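Local coordinates for protein glutathione S-transferase (Acinetobacter baumannii, PDB 4MP4) that probably catalyses the conjugation of glutathione to electrophilic substrates, at residues A[29-34]-A[83-88]; A[127-132]-A[178-183]; A[154-159]-A[185-190]. All coordinates share one frame; numbering follows the deposited sequence.

Interaction 1 (A[29-34]-A[83-88])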
loop_
_atom_site.group_PDB
_atom_site.type_symbol
_atom_site.label_atom_id
_atom_site.label_comp_id
_atom_site.label_asym_id
_atom_site.label_seq_id
_atom_site.Cartn_x
_atom_site.Cartn_y
_atom_site.Cartn_z
ATOM N N HIS A 29 18.798 -1.638 9.053
ATOM C CA HIS A 29 19.611 -1.447 10.249
ATOM C C HIS A 29 19.107 -2.195 11.479
ATOM O O HIS A 29 19.894 -2.771 12.216
ATOM C CB HIS A 29 19.797 0.043 10.554
ATOM C CG HIS A 29 20.915 0.669 9.788
ATOM N ND1 HIS A 29 22.235 0.517 10.145
ATOM C CD2 HIS A 29 20.913 1.428 8.666
ATOM C CE1 HIS A 29 23.000 1.159 9.280
ATOM N NE2 HIS A 29 22.220 1.725 8.376
ATOM N N GLU A 30 17.802 -2.184 11.705
ATOM C CA GLU A 30 17.218 -2.978 12.788
ATOM C C GLU A 30 17.490 -4.490 12.626
ATOM O O GLU A 30 17.818 -5.177 13.591
ATOM C CB GLU A 30 15.721 -2.705 12.885
ATOM C CG GLU A 30 15.367 -1.277 13.325
ATOM C CD GLU A 30 15.450 -1.088 14.829
ATOM O OE1 GLU A 30 15.627 0.066 15.282
ATOM O OE2 GLU A 30 15.336 -2.098 15.563
ATOM N N LYS A 31 17.370 -5.003 11.404
ATOM C CA LYS A 31 17.611 -6.419 11.149
ATOM C C LYS A 31 19.102 -6.740 11.068
ATOM O O LYS A 31 19.495 -7.891 10.867
ATOM C CB LYS A 31 16.918 -6.856 9.855
ATOM C CG LYS A 31 15.394 -6.877 9.939
ATOM C CD LYS A 31 14.777 -7.254 8.599
ATOM C CE LYS A 31 14.748 -8.754 8.406
ATOM N NZ LYS A 31 13.955 -9.337 9.520
ATOM N N GLN A 32 19.923 -5.711 11.219
ATOM C CA GLN A 32 21.368 -5.840 11.070
ATOM C C GLN A 32 21.766 -6.564 9.791
ATOM O O GLN A 32 22.569 -7.487 9.810
ATOM C CB GLN A 32 21.992 -6.494 12.299
ATOM C CG GLN A 32 21.801 -5.664 13.557
ATOM C CD GLN A 32 22.591 -6.189 14.739
ATOM O OE1 GLN A 32 22.283 -7.247 15.283
ATOM N NE2 GLN A 32 23.619 -5.450 15.138
ATOM N N ILE A 33 21.187 -6.128 8.679
ATOM C CA ILE A 33 21.605 -6.586 7.368
ATOM C C ILE A 33 22.592 -5.583 6.791
ATOM O O ILE A 33 22.311 -4.391 6.739
ATOM C CB ILE A 33 20.399 -6.733 6.437
ATOM C CG1 ILE A 33 19.434 -7.770 7.016
ATOM C CG2 ILE A 33 20.840 -7.097 5.039
ATOM C CD1 ILE A 33 18.047 -7.710 6.434
ATOM N N PRO A 34 23.775 -6.059 6.387
ATOM C CA PRO A 34 24.751 -5.132 5.817
ATOM C C PRO A 34 24.315 -4.780 4.417
ATOM O O PRO A 34 23.804 -5.655 3.715
ATOM C CB PRO A 34 26.039 -5.959 5.792
ATOM C CG PRO A 34 25.571 -7.372 5.728
ATOM C CD PRO A 34 24.292 -7.436 6.478
ATOM N N GLU A 83 10.708 -12.229 5.133
ATOM C CA GLU A 83 10.734 -13.585 4.613
ATOM C C GLU A 83 12.158 -14.127 4.515
ATOM O O GLU A 83 12.395 -15.291 4.826
ATOM C CB GLU A 83 9.999 -13.670 3.268
ATOM C CG GLU A 83 8.482 -13.809 3.429
ATOM C CD GLU A 83 7.728 -13.696 2.122
ATOM O OE1 GLU A 83 8.322 -13.987 1.063
ATOM O OE2 GLU A 83 6.539 -13.312 2.156
ATOM N N LEU A 84 13.096 -13.277 4.101
ATOM C CA LEU A 84 14.508 -13.655 3.986
ATOM C C LEU A 84 15.152 -13.871 5.347
ATOM O O LEU A 84 16.075 -14.667 5.482
ATOM C CB LEU A 84 15.309 -12.571 3.258
ATOM C CG LEU A 84 15.187 -12.398 1.746
ATOM C CD1 LEU A 84 16.175 -11.339 1.259
ATOM C CD2 LEU A 84 15.440 -13.716 1.039
ATOM N N TYR A 85 14.679 -13.141 6.346
ATOM C CA TYR A 85 15.258 -13.209 7.677
ATOM C C TYR A 85 14.186 -13.189 8.751
ATOM O O TYR A 85 13.946 -12.153 9.375
ATOM C CB TYR A 85 16.235 -12.053 7.901
ATOM C CG TYR A 85 17.386 -12.004 6.920
ATOM C CD1 TYR A 85 18.451 -12.894 7.018
ATOM C CD2 TYR A 85 17.421 -11.053 5.912
ATOM C CE1 TYR A 85 19.516 -12.843 6.124
ATOM C CE2 TYR A 85 18.476 -10.993 5.017
ATOM C CZ TYR A 85 19.519 -11.890 5.125
ATOM O OH TYR A 85 20.566 -11.829 4.227
ATOM N N PRO A 86 13.553 -14.346 8.986
ATOM C CA PRO A 86 12.353 -14.486 9.823
ATOM C C PRO A 86 12.587 -14.387 11.319
ATOM O O PRO A 86 11.627 -14.279 12.086
ATOM C CB PRO A 86 11.848 -15.890 9.479
ATOM C CG PRO A 86 12.496 -16.221 8.173
ATOM C CD PRO A 86 13.842 -15.582 8.248
ATOM N N ASP A 87 13.834 -14.430 11.753
ATOM C CA ASP A 87 14.048 -14.464 13.187
ATOM C C ASP A 87 14.519 -13.127 13.749
ATOM O O ASP A 87 14.940 -13.036 14.902
ATOM C CB ASP A 87 14.941 -15.645 13.574
ATOM C CG ASP A 87 14.379 -16.975 13.077
ATOM O OD1 ASP A 87 13.251 -17.339 13.487
ATOM O OD2 ASP A 87 15.058 -17.644 12.268
ATOM N N THR A 88 14.426 -12.094 12.919
ATOM C CA THR A 88 14.595 -10.721 13.371
ATOM C C THR A 88 13.422 -9.900 12.866
ATOM O O THR A 88 13.578 -8.989 12.049
ATOM C CB THR A 88 15.898 -10.102 12.868
ATOM O OG1 THR A 88 15.958 -10.213 11.438
ATOM C CG2 THR A 88 17.084 -10.810 13.501
#
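K31 reaches across to Y85 and T88 with its ammonium group, and three hydrogen bonds grip NZ. The first goes to Y85 O at 2.8 Å and lies in the carbonyl plane. The second goes to T88 O at 2.6 Å, with the donor above the plane of that carbonyl. The third goes to T88 OG1 at 2.9 Å. The lysine chain starts extended and then folds at its far end, with chi3 at 83° and chi4 at 59°. That bend turns NZ into the type I turn from Y85 to T88. A salt bridge from NZ to E82, just ahead of the turn, adds a charged partner for this buried amine.

Apolar contacts lie beside the polar cluster. K31 CE packs 3.7 Å from Y85 CB. I33 CD1 sits 3.4 Å from Y85 CD2 and approaches the ring obliquely. I33 and Y85 both also rest on F8 of strand 8-13.

Q32 lies between K31 and I33. Its positive phi closes a Schellman motif after helix 19-30, and the chain then turns toward strand 36-40. On the other segment, E83 makes salt bridges to R98 and R102 of the second subunit. The contact thus joins the C-terminal ends of helices 19-30 and 74-84 in the thioredoxin-like N-terminal domain of the glutathione transferase fold.

Interaction 2 (A[127-132]-A[178-183])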
loop_
_atom_site.group_PDB
_atom_site.type_symbol
_atom_site.label_atom_id
_atom_site.label_comp_id
_atom_site.label_asym_id
_atom_site.label_seq_id
_atom_site.Cartn_x
_atom_site.Cartn_y
_atom_site.Cartn_z
ATOM N N GLN A 127 12.670 23.314 6.254
ATOM C CA GLN A 127 12.054 24.480 6.874
ATOM C C GLN A 127 10.545 24.314 6.851
ATOM O O GLN A 127 10.010 23.652 5.970
ATOM C CB GLN A 127 12.441 25.760 6.142
ATOM C CG GLN A 127 12.281 25.660 4.650
ATOM C CD GLN A 127 12.095 27.002 3.995
ATOM O OE1 GLN A 127 11.605 27.943 4.611
ATOM N NE2 GLN A 127 12.473 27.097 2.735
ATOM N N PRO A 128 9.854 24.908 7.826
ATOM C CA PRO A 128 8.395 24.773 7.888
ATOM C C PRO A 128 7.688 25.458 6.717
ATOM O O PRO A 128 8.297 26.263 6.007
ATOM C CB PRO A 128 8.034 25.474 9.198
ATOM C CG PRO A 128 9.283 25.490 9.985
ATOM C CD PRO A 128 10.389 25.635 8.984
ATOM N N LYS A 129 6.428 25.098 6.490
ATOM C CA LYS A 129 5.605 25.799 5.517
ATOM C C LYS A 129 4.697 26.794 6.241
ATOM O O LYS A 129 4.138 26.476 7.290
ATOM C CB LYS A 129 4.787 24.805 4.695
ATOM C CG LYS A 129 5.561 24.185 3.560
ATOM C CD LYS A 129 4.630 23.580 2.526
ATOM C CE LYS A 129 5.419 22.841 1.452
ATOM N NZ LYS A 129 6.558 23.618 0.895
ATOM N N SER A 130 4.562 27.994 5.685
ATOM C CA SER A 130 3.764 29.059 6.302
ATOM C C SER A 130 2.283 28.742 6.231
ATOM O O SER A 130 1.530 28.971 7.180
ATOM C CB SER A 130 4.014 30.394 5.590
ATOM O OG SER A 130 5.388 30.742 5.604
ATOM N N THR A 131 1.880 28.212 5.084
ATOM C CA THR A 131 0.492 27.898 4.792
ATOM C C THR A 131 -0.178 27.044 5.862
ATOM O O THR A 131 0.354 26.012 6.267
ATOM C CB THR A 131 0.426 27.189 3.454
ATOM O OG1 THR A 131 1.294 27.870 2.544
ATOM C CG2 THR A 131 -0.992 27.179 2.909
ATOM N N PRO A 132 -1.352 27.489 6.339
ATOM C CA PRO A 132 -2.150 26.725 7.305
ATOM C C PRO A 132 -2.729 25.487 6.646
ATOM O O PRO A 132 -2.831 25.439 5.410
ATOM C CB PRO A 132 -3.294 27.682 7.653
ATOM C CG PRO A 132 -2.835 29.035 7.220
ATOM C CD PRO A 132 -1.960 28.796 6.034
ATOM N N ILE A 178 4.528 18.172 13.747
ATOM C CA ILE A 178 5.288 18.707 14.865
ATOM C C ILE A 178 6.363 19.692 14.402
ATOM O O ILE A 178 6.436 20.825 14.884
ATOM C CB ILE A 178 5.921 17.569 15.678
ATOM C CG1 ILE A 178 4.811 16.715 16.315
ATOM C CG2 ILE A 178 6.853 18.128 16.731
ATOM C CD1 ILE A 178 5.238 15.331 16.714
ATOM N N GLN A 179 7.164 19.268 13.435
ATOM C CA GLN A 179 8.301 20.061 12.998
ATOM C C GLN A 179 7.876 21.307 12.246
ATOM O O GLN A 179 8.663 22.248 12.109
ATOM C CB GLN A 179 9.245 19.211 12.145
ATOM C CG GLN A 179 9.820 18.055 12.917
ATOM C CD GLN A 179 10.555 18.564 14.138
ATOM O OE1 GLN A 179 11.203 19.594 14.064
ATOM N NE2 GLN A 179 10.423 17.878 15.268
ATOM N N ASN A 180 6.629 21.312 11.772
ATOM C CA ASN A 180 6.104 22.451 11.037
ATOM C C ASN A 180 5.426 23.477 11.936
ATOM O O ASN A 180 5.143 24.590 11.511
ATOM C CB ASN A 180 5.167 21.991 9.922
ATOM C CG ASN A 180 4.883 23.090 8.898
ATOM O OD1 ASN A 180 5.639 23.284 7.938
ATOM N ND2 ASN A 180 3.792 23.805 9.097
ATOM N N GLY A 181 5.182 23.109 13.187
ATOM C CA GLY A 181 4.617 24.039 14.147
ATOM C C GLY A 181 3.155 23.793 14.434
ATOM O O GLY A 181 2.597 24.391 15.348
ATOM N N ASP A 182 2.525 22.907 13.670
ATOM C CA ASP A 182 1.092 22.641 13.826
ATOM C C ASP A 182 0.795 22.067 15.212
ATOM O O ASP A 182 1.695 21.583 15.899
ATOM C CB ASP A 182 0.593 21.675 12.740
ATOM C CG ASP A 182 0.835 22.192 11.333
ATOM O OD1 ASP A 182 0.403 23.320 11.024
ATOM O OD2 ASP A 182 1.462 21.468 10.531
ATOM N N ALA A 183 -0.476 22.106 15.604
ATOM C CA ALA A 183 -0.885 21.727 16.953
ATOM C C ALA A 183 -0.939 20.217 17.135
ATOM O O ALA A 183 -1.670 19.523 16.424
ATOM C CB ALA A 183 -2.241 22.355 17.289
HETATM O O HOH W 1 4.795 27.574 9.753
#
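N180 and K129 make a surface contact between two loops of the all-helical C-terminal domain. N180 belongs to the Schellman motif that ends helix 165-178. K129 lies in the loop between helices 122-125 and 135-151. The contact is mainly polar, and one side-chain amide meets both polar groups of one backbone residue.

N180 OD1 accepts from K129 N in a nearly straight bond, with an N-H...O angle of 169°. The modelled length of 2.5 Å is very short, so its exact value is doubtful. N180 ND2 donates to K129 O at 3.2 Å. It arrives in the carbonyl plane and on a lone pair, although K129 O is tilted 17° out of the amide plane of N180. The CG of the asparagine stands opposite the backbone N (chi1 -165°), which extends the amide toward K129. Together the two bonds would favour this rotation of the amide.

P128 packs beside this pair. Its CB lies 3.5 Å from N180 OD1, and its CG lies 3.9 Å from Q179 O. G181, with positive phi, completes the Schellman motif, and its N bonds back to I178 O.

R119, outside both segments, adds a second tie between the loops. Its side chain forms a salt bridge with D182 and a hydrogen bond with T131 O. V123 of helix 122-125 touches the side chains of both K129 and N180. A water donates to K129 O at 2.8 Å and reaches N180 O only weakly, at 3.5 Å.

Interaction 3 (A[154-159]-A[185-190])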
loop_
_atom_site.group_PDB
_atom_site.type_symbol
_atom_site.label_atom_id
_atom_site.label_comp_id
_atom_site.label_asym_id
_atom_site.label_seq_id
_atom_site.Cartn_x
_atom_site.Cartn_y
_atom_site.Cartn_z
ATOM N N SER A 154 -3.218 4.015 27.359
ATOM C CA SER A 154 -2.510 3.499 28.539
ATOM C C SER A 154 -1.022 3.846 28.508
ATOM O O SER A 154 -0.188 3.067 28.985
ATOM C CB SER A 154 -2.699 1.982 28.712
ATOM O OG SER A 154 -4.070 1.619 28.763
ATOM N N ASP A 155 -0.703 5.011 27.943
ATOM C CA ASP A 155 0.675 5.509 27.897
ATOM C C ASP A 155 1.695 4.472 27.411
ATOM O O ASP A 155 2.742 4.257 28.036
ATOM C CB ASP A 155 1.092 6.080 29.258
ATOM C CG ASP A 155 0.792 7.568 29.384
ATOM O OD1 ASP A 155 0.905 8.286 28.367
ATOM O OD2 ASP A 155 0.448 8.020 30.497
ATOM N N ALA A 156 1.365 3.821 26.300
ATOM C CA ALA A 156 2.259 2.860 25.678
ATOM C C ALA A 156 3.526 3.549 25.184
ATOM O O ALA A 156 3.503 4.719 24.791
ATOM C CB ALA A 156 1.558 2.169 24.521
ATOM N N GLU A 157 4.631 2.818 25.202
ATOM C CA GLU A 157 5.889 3.332 24.680
ATOM C C GLU A 157 5.983 3.042 23.166
ATOM O O GLU A 157 6.480 3.859 22.397
ATOM C CB GLU A 157 7.057 2.724 25.462
ATOM C CG GLU A 157 8.427 3.002 24.884
ATOM C CD GLU A 157 9.553 2.347 25.683
ATOM O OE1 GLU A 157 9.273 1.749 26.754
ATOM O OE2 GLU A 157 10.722 2.432 25.234
ATOM N N PHE A 158 5.474 1.883 22.751
ATOM C CA PHE A 158 5.391 1.506 21.337
ATOM C C PHE A 158 3.965 1.083 20.986
ATOM O O PHE A 158 3.163 0.850 21.876
ATOM C CB PHE A 158 6.354 0.365 21.038
ATOM C CG PHE A 158 7.780 0.689 21.355
ATOM C CD1 PHE A 158 8.548 1.438 20.471
ATOM C CD2 PHE A 158 8.354 0.262 22.541
ATOM C CE1 PHE A 158 9.866 1.741 20.753
ATOM C CE2 PHE A 158 9.670 0.561 22.829
ATOM C CZ PHE A 158 10.427 1.303 21.934
ATOM N N LEU A 159 3.656 0.986 19.694
ATOM C CA LEU A 159 2.295 0.693 19.239
ATOM C C LEU A 159 1.806 -0.700 19.618
ATOM O O LEU A 159 0.643 -0.880 19.973
ATOM C CB LEU A 159 2.214 0.837 17.719
ATOM C CG LEU A 159 2.095 2.246 17.142
ATOM C CD1 LEU A 159 2.297 2.193 15.625
ATOM C CD2 LEU A 159 0.739 2.849 17.518
ATOM N N SER A 185 -0.900 17.046 20.321
ATOM C CA SER A 185 -1.015 16.778 21.754
ATOM C C SER A 185 0.348 16.459 22.383
ATOM O O SER A 185 1.219 15.889 21.727
ATOM C CB SER A 185 -1.984 15.622 21.994
ATOM O OG SER A 185 -1.309 14.384 21.852
ATOM N N GLU A 186 0.526 16.843 23.645
ATOM C CA GLU A 186 1.747 16.548 24.392
ATOM C C GLU A 186 2.104 15.063 24.379
ATOM O O GLU A 186 3.272 14.690 24.252
ATOM C CB GLU A 186 1.640 17.040 25.840
ATOM C CG GLU A 186 1.781 18.555 26.010
ATOM C CD GLU A 186 3.114 19.097 25.485
ATOM O OE1 GLU A 186 4.138 18.382 25.609
ATOM O OE2 GLU A 186 3.129 20.228 24.937
ATOM N N ARG A 187 1.088 14.221 24.502
ATOM C CA ARG A 187 1.283 12.775 24.556
ATOM C C ARG A 187 1.899 12.248 23.259
ATOM O O ARG A 187 2.769 11.375 23.289
ATOM C CB ARG A 187 -0.047 12.076 24.855
ATOM C CG ARG A 187 -0.119 10.636 24.419
ATOM C CD ARG A 187 0.470 9.747 25.460
ATOM N NE ARG A 187 0.521 8.357 25.019
ATOM C CZ ARG A 187 1.592 7.787 24.480
ATOM N NH1 ARG A 187 2.706 8.494 24.307
ATOM N NH2 ARG A 187 1.552 6.510 24.118
ATOM N N LEU A 188 1.461 12.802 22.129
ATOM C CA LEU A 188 1.948 12.372 20.821
ATOM C C LEU A 188 3.310 12.957 20.451
ATOM O O LEU A 188 4.058 12.339 19.693
ATOM C CB LEU A 188 0.923 12.662 19.728
ATOM C CG LEU A 188 -0.354 11.833 19.858
ATOM C CD1 LEU A 188 -1.378 12.253 18.822
ATOM C CD2 LEU A 188 -0.018 10.340 19.747
ATOM N N LYS A 189 3.638 14.136 20.976
ATOM C CA LYS A 189 4.985 14.680 20.792
ATOM C C LYS A 189 5.992 13.802 21.522
ATOM O O LYS A 189 7.017 13.415 20.961
ATOM C CB LYS A 189 5.086 16.114 21.302
ATOM C CG LYS A 189 4.446 17.134 20.373
ATOM C CD LYS A 189 4.558 18.527 20.947
ATOM C CE LYS A 189 3.775 19.542 20.144
ATOM N NZ LYS A 189 3.808 20.875 20.820
ATOM N N ASN A 190 5.688 13.480 22.772
ATOM C CA ASN A 190 6.530 12.579 23.552
ATOM C C ASN A 190 6.790 11.254 22.830
ATOM O O ASN A 190 7.937 10.818 22.743
ATOM C CB ASN A 190 5.930 12.333 24.943
ATOM C CG ASN A 190 6.041 13.550 25.847
ATOM O OD1 ASN A 190 6.935 14.390 25.685
ATOM N ND2 ASN A 190 5.131 13.648 26.814
HETATM O O HOH W 2 5.235 7.564 24.819
#
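R187 NH2 is held by two backbone carbonyls, A156 O and L152 O. The bond to A156 O is short at 2.7 Å but badly bent, with an N-H...O angle of 121°, so it counts as weak. L152 O, just after helix 135-151, is the stronger partner. A water also spans this site. It accepts weakly from R187 NH1 at 2.7 Å and donates weakly to A156 O.

D155 adds charge rather than a directed bond. Its OD1 lies 3.4 Å from R187 NE, but well out of the guanidinium plane, and no N-H points at it. The carboxylate and guanidinium planes stand 63° apart. The two side chains lie antiparallel, and D155 OD1 also touches R187 CD. D155 is poorly ordered, which fits a loose electrostatic pairing at the surface.

The arginine comes from the first turn of helix 186-196 in the glutathione transferase C-terminal domain. It reaches over to the loop between helices 135-151 and 165-178. Its CG lies anti to the backbone N and the chain bends at chi2 (84°), which carries the guanidinium to the loop.

S185 is the N-cap of the arginine's helix. Its OG accepts from L188 N at 3.2 Å and is also hydrogen-bonded to E149 of helix 135-151. L188 packs on F145 and A148 of that helix.

In the fold
From the N terminus, interaction 1 closes first. It joins the chain after helix 19-30 to the end of helix 74-84, with three of the four sheet strands in between. It stays within the N-terminal domain. Interactions 2 and 3 follow in the C-terminal domain, and their segments alternate along the chain. Interaction 2 ties the loop after helix 122-125 to the end of helix 165-178, closing a loop that holds helix 135-151 and most of helix 165-178. Interaction 3 opens between these helices and closes at the start of helix 186-196. The two crossing contacts touch where I178 CG1 packs 4.1 Å from K189 CG. Interactions 1 and 2 lie on opposite sides of the chain's centre.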